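Local coordinates for protein putative phosphosugar isomerases (Salmonella typhimurium LT2, PDB 3FKJ) that probably binds phosphorylated sugars through its SIS-type folds and may act as a sugar isomerase, at residues A[110-113]-A[118-121]; A[203-208]-A[329-334]; A[268-273]-A[299-304]. All coordinates share one frame; numbering follows the deposited sequence.

Contact 1: residues A[110-113]-A[118-121]; sequences RVAR and ATIG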
loop_
_atom_site.group_PDB
_atom_site.type_symbol
_atom_site.label_atom_id
_atom_site.label_comp_id
_atom_site.label_asym_id
_atom_site.label_seq_id
_atom_site.Cartn_x
_atom_site.Cartn_y
_atom_site.Cartn_z
ATOM N N ARG A 110 -22.506 1.432 3.572
ATOM C CA ARG A 110 -23.670 2.237 3.226
ATOM C C ARG A 110 -23.486 2.857 1.867
ATOM O O ARG A 110 -24.342 2.734 1.019
ATOM C CB ARG A 110 -23.911 3.340 4.270
ATOM C CG ARG A 110 -25.111 4.271 3.949
ATOM C CD ARG A 110 -25.239 5.460 4.911
ATOM N NE ARG A 110 -23.951 6.119 5.202
ATOM C CZ ARG A 110 -23.318 6.975 4.395
ATOM N NH1 ARG A 110 -23.812 7.304 3.193
ATOM N NH2 ARG A 110 -22.153 7.490 4.791
ATOM N N VAL A 111 -22.347 3.498 1.648
ATOM C CA VAL A 111 -22.045 4.106 0.343
ATOM C C VAL A 111 -22.037 3.047 -0.774
ATOM O O VAL A 111 -22.592 3.293 -1.848
ATOM C CB VAL A 111 -20.701 4.877 0.376
ATOM C CG1 VAL A 111 -20.221 5.223 -1.049
ATOM C CG2 VAL A 111 -20.814 6.116 1.266
ATOM N N ALA A 112 -21.421 1.884 -0.513
ATOM C CA ALA A 112 -21.334 0.811 -1.503
ATOM C C ALA A 112 -22.739 0.390 -1.936
ATOM O O ALA A 112 -23.024 0.311 -3.133
ATOM C CB ALA A 112 -20.567 -0.395 -0.945
ATOM N N ARG A 113 -23.598 0.127 -0.947
ATOM C CA ARG A 113 -24.991 -0.218 -1.176
ATOM C C ARG A 113 -25.768 0.908 -1.885
ATOM O O ARG A 113 -26.547 0.636 -2.769
ATOM C CB ARG A 113 -25.683 -0.614 0.137
ATOM C CG ARG A 113 -27.182 -0.933 -0.067
ATOM C CD ARG A 113 -27.878 -1.485 1.159
ATOM N NE ARG A 113 -27.529 -2.871 1.476
ATOM C CZ ARG A 113 -27.967 -3.510 2.563
ATOM N NH1 ARG A 113 -28.772 -2.898 3.406
ATOM N NH2 ARG A 113 -27.623 -4.761 2.820
ATOM N N ALA A 118 -22.937 -5.028 -4.480
ATOM C CA ALA A 118 -23.141 -6.042 -3.451
ATOM C C ALA A 118 -22.119 -5.835 -2.352
ATOM O O ALA A 118 -20.931 -5.553 -2.632
ATOM C CB ALA A 118 -23.049 -7.443 -4.006
ATOM N N THR A 119 -22.573 -5.984 -1.108
ATOM C CA THR A 119 -21.704 -5.850 0.048
ATOM C C THR A 119 -21.600 -7.194 0.806
ATOM O O THR A 119 -22.589 -7.841 1.028
ATOM C CB THR A 119 -22.198 -4.725 0.998
ATOM O OG1 THR A 119 -23.576 -4.944 1.318
ATOM C CG2 THR A 119 -22.049 -3.372 0.363
ATOM N N ILE A 120 -20.374 -7.615 1.136
ATOM C CA ILE A 120 -20.140 -8.785 2.004
ATOM C C ILE A 120 -19.452 -8.251 3.258
ATOM O O ILE A 120 -18.370 -7.634 3.180
ATOM C CB ILE A 120 -19.233 -9.867 1.346
ATOM C CG1 ILE A 120 -19.797 -10.355 -0.008
ATOM C CG2 ILE A 120 -19.016 -11.048 2.300
ATOM C CD1 ILE A 120 -18.845 -11.264 -0.782
ATOM N N GLY A 121 -20.076 -8.482 4.405
ATOM C CA GLY A 121 -19.554 -8.019 5.685
ATOM C C GLY A 121 -19.004 -9.158 6.511
ATOM O O GLY A 121 -19.741 -10.111 6.820
#

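Contact 2: residues A[203-208]-A[329-334]; sequences RFAAEW and ATARNH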
loop_
_atom_site.group_PDB
_atom_site.type_symbol
_atom_site.label_atom_id
_atom_site.label_comp_id
_atom_site.label_asym_id
_atom_site.label_seq_id
_atom_site.Cartn_x
_atom_site.Cartn_y
_atom_site.Cartn_z
ATOM N N ARG A 203 13.600 -16.562 22.729
ATOM C CA ARG A 203 14.943 -16.055 22.565
ATOM C C ARG A 203 14.855 -14.639 21.912
ATOM O O ARG A 203 15.566 -13.684 22.301
ATOM C CB ARG A 203 15.688 -17.141 21.767
ATOM C CG ARG A 203 17.101 -16.881 21.355
ATOM C CD ARG A 203 17.204 -16.689 19.828
ATOM N NE ARG A 203 17.240 -15.273 19.479
ATOM C CZ ARG A 203 16.416 -14.628 18.645
ATOM N NH1 ARG A 203 16.605 -13.321 18.483
ATOM N NH2 ARG A 203 15.436 -15.245 17.956
ATOM N N PHE A 204 13.925 -14.507 20.966
ATOM C CA PHE A 204 13.535 -13.234 20.367
ATOM C C PHE A 204 13.065 -12.192 21.403
ATOM O O PHE A 204 13.598 -11.055 21.456
ATOM C CB PHE A 204 12.435 -13.497 19.335
ATOM C CG PHE A 204 11.756 -12.259 18.829
ATOM C CD1 PHE A 204 12.317 -11.507 17.813
ATOM C CD2 PHE A 204 10.548 -11.847 19.362
ATOM C CE1 PHE A 204 11.705 -10.394 17.353
ATOM C CE2 PHE A 204 9.913 -10.712 18.877
ATOM C CZ PHE A 204 10.482 -9.991 17.880
ATOM N N ALA A 205 12.066 -12.572 22.200
ATOM C CA ALA A 205 11.543 -11.719 23.278
ATOM C C ALA A 205 12.669 -11.198 24.175
ATOM O O ALA A 205 12.793 -9.992 24.365
ATOM C CB ALA A 205 10.534 -12.475 24.088
ATOM N N ALA A 206 13.516 -12.102 24.688
ATOM C CA ALA A 206 14.624 -11.704 25.570
ATOM C C ALA A 206 15.606 -10.750 24.864
ATOM O O ALA A 206 16.088 -9.788 25.463
ATOM C CB ALA A 206 15.363 -12.911 26.137
ATOM N N GLU A 207 15.885 -10.992 23.587
ATOM C CA GLU A 207 16.887 -10.187 22.876
ATOM C C GLU A 207 16.368 -8.894 22.247
ATOM O O GLU A 207 17.163 -7.987 21.973
ATOM C CB GLU A 207 17.619 -11.042 21.846
ATOM C CG GLU A 207 18.637 -11.951 22.525
ATOM C CD GLU A 207 18.970 -13.196 21.731
ATOM O OE1 GLU A 207 19.082 -13.082 20.492
ATOM O OE2 GLU A 207 19.148 -14.277 22.356
ATOM N N TRP A 208 15.051 -8.787 22.065
ATOM C CA TRP A 208 14.438 -7.642 21.343
ATOM C C TRP A 208 13.618 -6.729 22.236
ATOM O O TRP A 208 13.151 -5.692 21.795
ATOM C CB TRP A 208 13.553 -8.155 20.208
ATOM C CG TRP A 208 14.319 -8.703 19.028
ATOM C CD1 TRP A 208 15.186 -9.771 19.014
ATOM C CD2 TRP A 208 14.262 -8.223 17.686
ATOM N NE1 TRP A 208 15.655 -9.988 17.745
ATOM C CE2 TRP A 208 15.110 -9.053 16.906
ATOM C CE3 TRP A 208 13.561 -7.189 17.053
ATOM C CZ2 TRP A 208 15.299 -8.847 15.530
ATOM C CZ3 TRP A 208 13.749 -6.997 15.674
ATOM C CH2 TRP A 208 14.597 -7.820 14.937
ATOM N N ALA A 329 5.654 -9.398 24.315
ATOM C CA ALA A 329 4.801 -8.673 25.269
ATOM C C ALA A 329 5.106 -9.068 26.719
ATOM O O ALA A 329 5.139 -8.221 27.594
ATOM C CB ALA A 329 3.302 -8.870 24.934
ATOM N N THR A 330 5.338 -10.348 26.970
ATOM C CA THR A 330 5.671 -10.804 28.340
ATOM C C THR A 330 7.051 -10.280 28.728
ATOM O O THR A 330 7.177 -9.659 29.778
ATOM C CB THR A 330 5.582 -12.335 28.467
ATOM O OG1 THR A 330 4.396 -12.778 27.794
ATOM C CG2 THR A 330 5.513 -12.783 29.942
ATOM N N ALA A 331 8.058 -10.463 27.853
ATOM C CA ALA A 331 9.423 -9.938 28.103
ATOM C C ALA A 331 9.435 -8.440 28.355
ATOM O O ALA A 331 10.243 -7.967 29.143
ATOM C CB ALA A 331 10.367 -10.254 26.969
ATOM N N ARG A 332 8.535 -7.699 27.701
ATOM C CA ARG A 332 8.496 -6.252 27.863
ATOM C C ARG A 332 7.549 -5.767 28.945
ATOM O O ARG A 332 7.431 -4.580 29.137
ATOM C CB ARG A 332 8.138 -5.573 26.547
ATOM C CG ARG A 332 9.135 -5.859 25.438
ATOM C CD ARG A 332 8.744 -5.172 24.148
ATOM N NE ARG A 332 8.959 -3.720 24.177
ATOM C CZ ARG A 332 8.005 -2.788 24.242
ATOM N NH1 ARG A 332 6.725 -3.106 24.347
ATOM N NH2 ARG A 332 8.339 -1.510 24.234
ATOM N N ASN A 333 6.859 -6.666 29.630
ATOM C CA ASN A 333 5.869 -6.272 30.627
ATOM C C ASN A 333 4.824 -5.305 30.069
ATOM O O ASN A 333 4.424 -4.337 30.735
ATOM C CB ASN A 333 6.579 -5.673 31.843
ATOM C CG ASN A 333 5.886 -5.982 33.130
ATOM O OD1 ASN A 333 5.236 -7.025 33.270
ATOM N ND2 ASN A 333 6.021 -5.079 34.103
ATOM N N HIS A 334 4.398 -5.590 28.831
ATOM C CA HIS A 334 3.456 -4.775 28.099
ATOM C C HIS A 334 2.412 -5.725 27.446
ATOM O O HIS A 334 2.634 -6.253 26.352
ATOM C CB HIS A 334 4.220 -3.940 27.071
ATOM C CG HIS A 334 3.386 -2.939 26.333
ATOM N ND1 HIS A 334 3.763 -1.622 26.211
ATOM C CD2 HIS A 334 2.226 -3.064 25.638
ATOM C CE1 HIS A 334 2.886 -0.983 25.460
ATOM N NE2 HIS A 334 1.934 -1.833 25.110
#

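Contact 3: residues A[268-273]-A[299-304]; sequences QSSGRT and LGIQDL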
loop_
_atom_site.group_PDB
_atom_site.type_symbol
_atom_site.label_atom_id
_atom_site.label_comp_id
_atom_site.label_asym_id
_atom_site.label_seq_id
_atom_site.Cartn_x
_atom_site.Cartn_y
_atom_site.Cartn_z
ATOM N N GLN A 268 9.618 -13.975 5.398
ATOM C CA GLN A 268 10.025 -14.549 4.115
ATOM C C GLN A 268 8.959 -15.526 3.576
ATOM O O GLN A 268 8.345 -16.299 4.330
ATOM C CB GLN A 268 11.389 -15.267 4.245
ATOM C CG GLN A 268 11.939 -15.809 2.936
ATOM C CD GLN A 268 13.372 -16.295 3.026
ATOM O OE1 GLN A 268 13.850 -16.656 4.103
ATOM N NE2 GLN A 268 14.070 -16.308 1.882
ATOM N N SER A 269 8.766 -15.457 2.261
ATOM C CA SER A 269 7.757 -16.230 1.566
ATOM C C SER A 269 8.372 -17.391 0.795
ATOM O O SER A 269 9.578 -17.377 0.440
ATOM C CB SER A 269 7.020 -15.353 0.534
ATOM O OG SER A 269 6.355 -14.261 1.125
ATOM N N SER A 270 7.532 -18.393 0.534
ATOM C CA SER A 270 7.822 -19.380 -0.482
ATOM C C SER A 270 7.452 -18.797 -1.836
ATOM O O SER A 270 6.834 -17.726 -1.941
ATOM C CB SER A 270 7.001 -20.652 -0.238
ATOM O OG SER A 270 5.640 -20.428 -0.581
ATOM N N GLY A 271 7.775 -19.532 -2.880
ATOM C CA GLY A 271 7.301 -19.207 -4.177
ATOM C C GLY A 271 7.990 -18.019 -4.799
ATOM O O GLY A 271 9.159 -17.739 -4.528
ATOM N N ARG A 272 7.246 -17.312 -5.642
ATOM C CA ARG A 272 7.864 -16.443 -6.669
ATOM C C ARG A 272 8.660 -15.220 -6.186
ATOM O O ARG A 272 9.671 -14.863 -6.830
ATOM C CB ARG A 272 6.816 -16.014 -7.683
ATOM C CG ARG A 272 6.366 -17.185 -8.566
ATOM C CD ARG A 272 5.080 -16.855 -9.293
ATOM N NE ARG A 272 3.945 -16.665 -8.394
ATOM C CZ ARG A 272 2.742 -16.211 -8.768
ATOM N NH1 ARG A 272 2.500 -15.907 -10.019
ATOM N NH2 ARG A 272 1.764 -16.061 -7.895
ATOM N N THR A 273 8.255 -14.626 -5.059
ATOM C CA THR A 273 8.910 -13.412 -4.549
ATOM C C THR A 273 10.055 -13.709 -3.574
ATOM O O THR A 273 10.786 -12.806 -3.160
ATOM C CB THR A 273 7.874 -12.398 -3.968
ATOM O OG1 THR A 273 7.360 -12.893 -2.717
ATOM C CG2 THR A 273 6.717 -12.210 -4.967
ATOM N N LEU A 299 8.487 -23.470 7.977
ATOM C CA LEU A 299 7.388 -23.751 8.890
ATOM C C LEU A 299 6.261 -24.527 8.206
ATOM O O LEU A 299 5.127 -24.538 8.696
ATOM C CB LEU A 299 6.863 -22.442 9.508
ATOM C CG LEU A 299 7.905 -21.583 10.227
ATOM C CD1 LEU A 299 7.327 -20.202 10.534
ATOM C CD2 LEU A 299 8.404 -22.286 11.482
ATOM N N GLY A 300 6.560 -25.157 7.070
ATOM C CA GLY A 300 5.665 -26.171 6.499
ATOM C C GLY A 300 4.663 -25.688 5.459
ATOM O O GLY A 300 3.590 -26.283 5.289
ATOM N N ILE A 301 5.004 -24.613 4.754
ATOM C CA ILE A 301 4.230 -24.219 3.584
ATOM C C ILE A 301 4.302 -25.289 2.494
ATOM O O ILE A 301 3.313 -25.477 1.785
ATOM C CB ILE A 301 4.626 -22.811 3.056
ATOM C CG1 ILE A 301 3.780 -21.754 3.756
ATOM C CG2 ILE A 301 4.418 -22.685 1.551
ATOM C CD1 ILE A 301 2.377 -21.570 3.186
ATOM N N GLN A 302 5.429 -26.008 2.383
ATOM C CA GLN A 302 5.565 -27.048 1.355
ATOM C C GLN A 302 4.641 -28.217 1.639
ATOM O O GLN A 302 4.237 -28.912 0.712
ATOM C CB GLN A 302 7.009 -27.551 1.174
ATOM C CG GLN A 302 7.982 -26.580 0.441
ATOM C CD GLN A 302 7.395 -25.890 -0.832
ATOM O OE1 GLN A 302 7.092 -26.543 -1.840
ATOM N NE2 GLN A 302 7.273 -24.558 -0.781
ATOM N N ASP A 303 4.288 -28.399 2.908
ATOM C CA ASP A 303 3.292 -29.387 3.315
ATOM C C ASP A 303 1.865 -29.018 2.930
ATOM O O ASP A 303 1.019 -29.880 2.874
ATOM C CB ASP A 303 3.328 -29.606 4.831
ATOM C CG ASP A 303 4.698 -30.028 5.335
ATOM O OD1 ASP A 303 5.438 -30.689 4.576
ATOM O OD2 ASP A 303 5.022 -29.687 6.495
ATOM N N LEU A 304 1.568 -27.746 2.702
ATOM C CA LEU A 304 0.230 -27.365 2.222
ATOM C C LEU A 304 0.035 -27.789 0.766
ATOM O O LEU A 304 -0.990 -28.360 0.398
ATOM C CB LEU A 304 -0.001 -25.849 2.340
ATOM C CG LEU A 304 -0.215 -25.311 3.747
ATOM C CD1 LEU A 304 -0.376 -23.810 3.711
ATOM C CD2 LEU A 304 -1.418 -25.990 4.405
#

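Contact 1: residues A[110-113]-A[118-121]
With its OG1 lying between the backbone N and the carbonyl carbon (chi1 53°), T119 turns its methyl CG2 to the place opposite the carbonyl carbon, and from there CG2 reaches helix 103-115. The methyl meets the CB of A112 at 3.6 Å, a plain touch of two methyl groups, since the CA-CB bonds of both residues aim at the facing segment. The same CG2 lies 4.0 Å from the backbone N of R113, a van der Waals neighbour. Alanine, with one methyl for a side chain, lets the helix lie close over the sheet; its CB also packs on V93 of the adjoining strand. The two segments belong to a right-handed beta-alpha-beta crossover of the SIS domain, in which strand 91-97 leads into helix 103-115 and the chain returns through a short turn to strand 118-123, parallel to the first. The turn keeps the pair near in space, R113 CA and A118 CA being 6.5 Å apart. Threonine fits its buried strand position because its two branches divide the work: the methyl packs against the helix, while OG1 is hydrogen-bonded to Y133 O and D135 N in the loop before strand 136-139. R113 runs out extended, CG anti to the backbone N (chi1 178°), before it bends at chi3, and its NH2 stands 4.3 Å from T119 OG1, too far for a bond and oblique to the guanidinium plane. That group instead makes a salt bridge with D135, the residue whose backbone N serves T119.

Contact 2: residues A[203-208]-A[329-334]
The last turns of helices 198-208 and 313-331, which pack side by side at the second parallel sheet, bring A205 CA and A331 CA to 5.6 Å, a spacing that leaves room for little more than a methyl group on each side. A331 points its CB at the neighbouring helix and places it 3.6 Å from A205 CB. The same methyl lies 3.6 Å from A205 O as well, and also approaches the backbone N of A206, so it rests against the main chain of the facing helix as much as against a side chain. Alanine suits both positions: it favours the helix and is small enough for backbones to approach. A205 packs in addition on A327, one turn earlier in the facing helix. At N333 the chain leaves helical geometry in a Schellman motif, with positive phi (54°) and H334 N bonded to A329 O at 3.0 Å; asparagine accepts this backbone conformation more readily than most residues. R332 crosses the junction, its NE hydrogen-bonded to K209 O, which follows the first helix, and its NH1 to Q238. Within helix 198-208, R203 offers NE and NH1 to one oxygen of E207, OE1, at 3.0 and 3.2 Å. The oxygen lies in the guanidinium plane but is approached from above its own carboxylate plane, 52° out of it for NE. F204 and W208 reach strands 263-268 and 290-295. Between the helices themselves no hydrogen bond or salt bridge forms; the join is made by van der Waals fit, which depends on closeness and shape and carries little directional preference.

Contact 3: residues A[268-273]-A[299-304]
Two loops at the C-terminal ends of neighbouring parallel strands meet here, in the second of the two alpha/beta sheets: 268-273 follows strand 263-268 and leads into helix 274-286, while 299-304 lies beyond strand 290-295. In SIS folds the loops at this end of the sheet commonly form the sugar phosphate pocket, and the serine-rich run S269-S270-G271 is consistent with such a place, although no ligand is assigned to it. The second subunit lies nearby, H81 and E78 of that chain packing on R272 and T273. Across the contact, S270 faces I301. The isoleucine carries its CG2 opposite the backbone N, which sends this methyl toward the serine, 3.7 Å from S270 CB; it also packs on C313 and L316 of helix 313-331, a setting that suits a buried branched residue. G300 has phi 94° and psi 27°, at which a CB would press on the carbonyl O of L299, so glycine fits here. Q302 bends at chi2 (-44°), which brings its amide back toward S270; NE2 is hydrogen-bonded to D297 and lies 4.0 Å from S270 CB. The nearest approach is S270 OG to I301 CG2, at 3.3 Å.

Contact 1 belongs to the first parallel sheet and contacts 2 and 3 to the second half of the chain, on the opposite side of its centre; contact 1 and contact 2 have centres about 41 Å apart. Contacts 1 and 3 are largely buried, whereas contact 2 lies partly at the surface. Contacts 2 and 3 do not touch, their nearest atoms being about 12 Å apart, yet helix 313-331 serves both: its last turn forms one side of contact 2, and its first turns pack on contact 3. In contacts 1 and 2 methyl groups meet each other and the facing backbone, while in the loop pair a serine meets an isoleucine methyl with its hydroxyl and a glutamine amide with its CB.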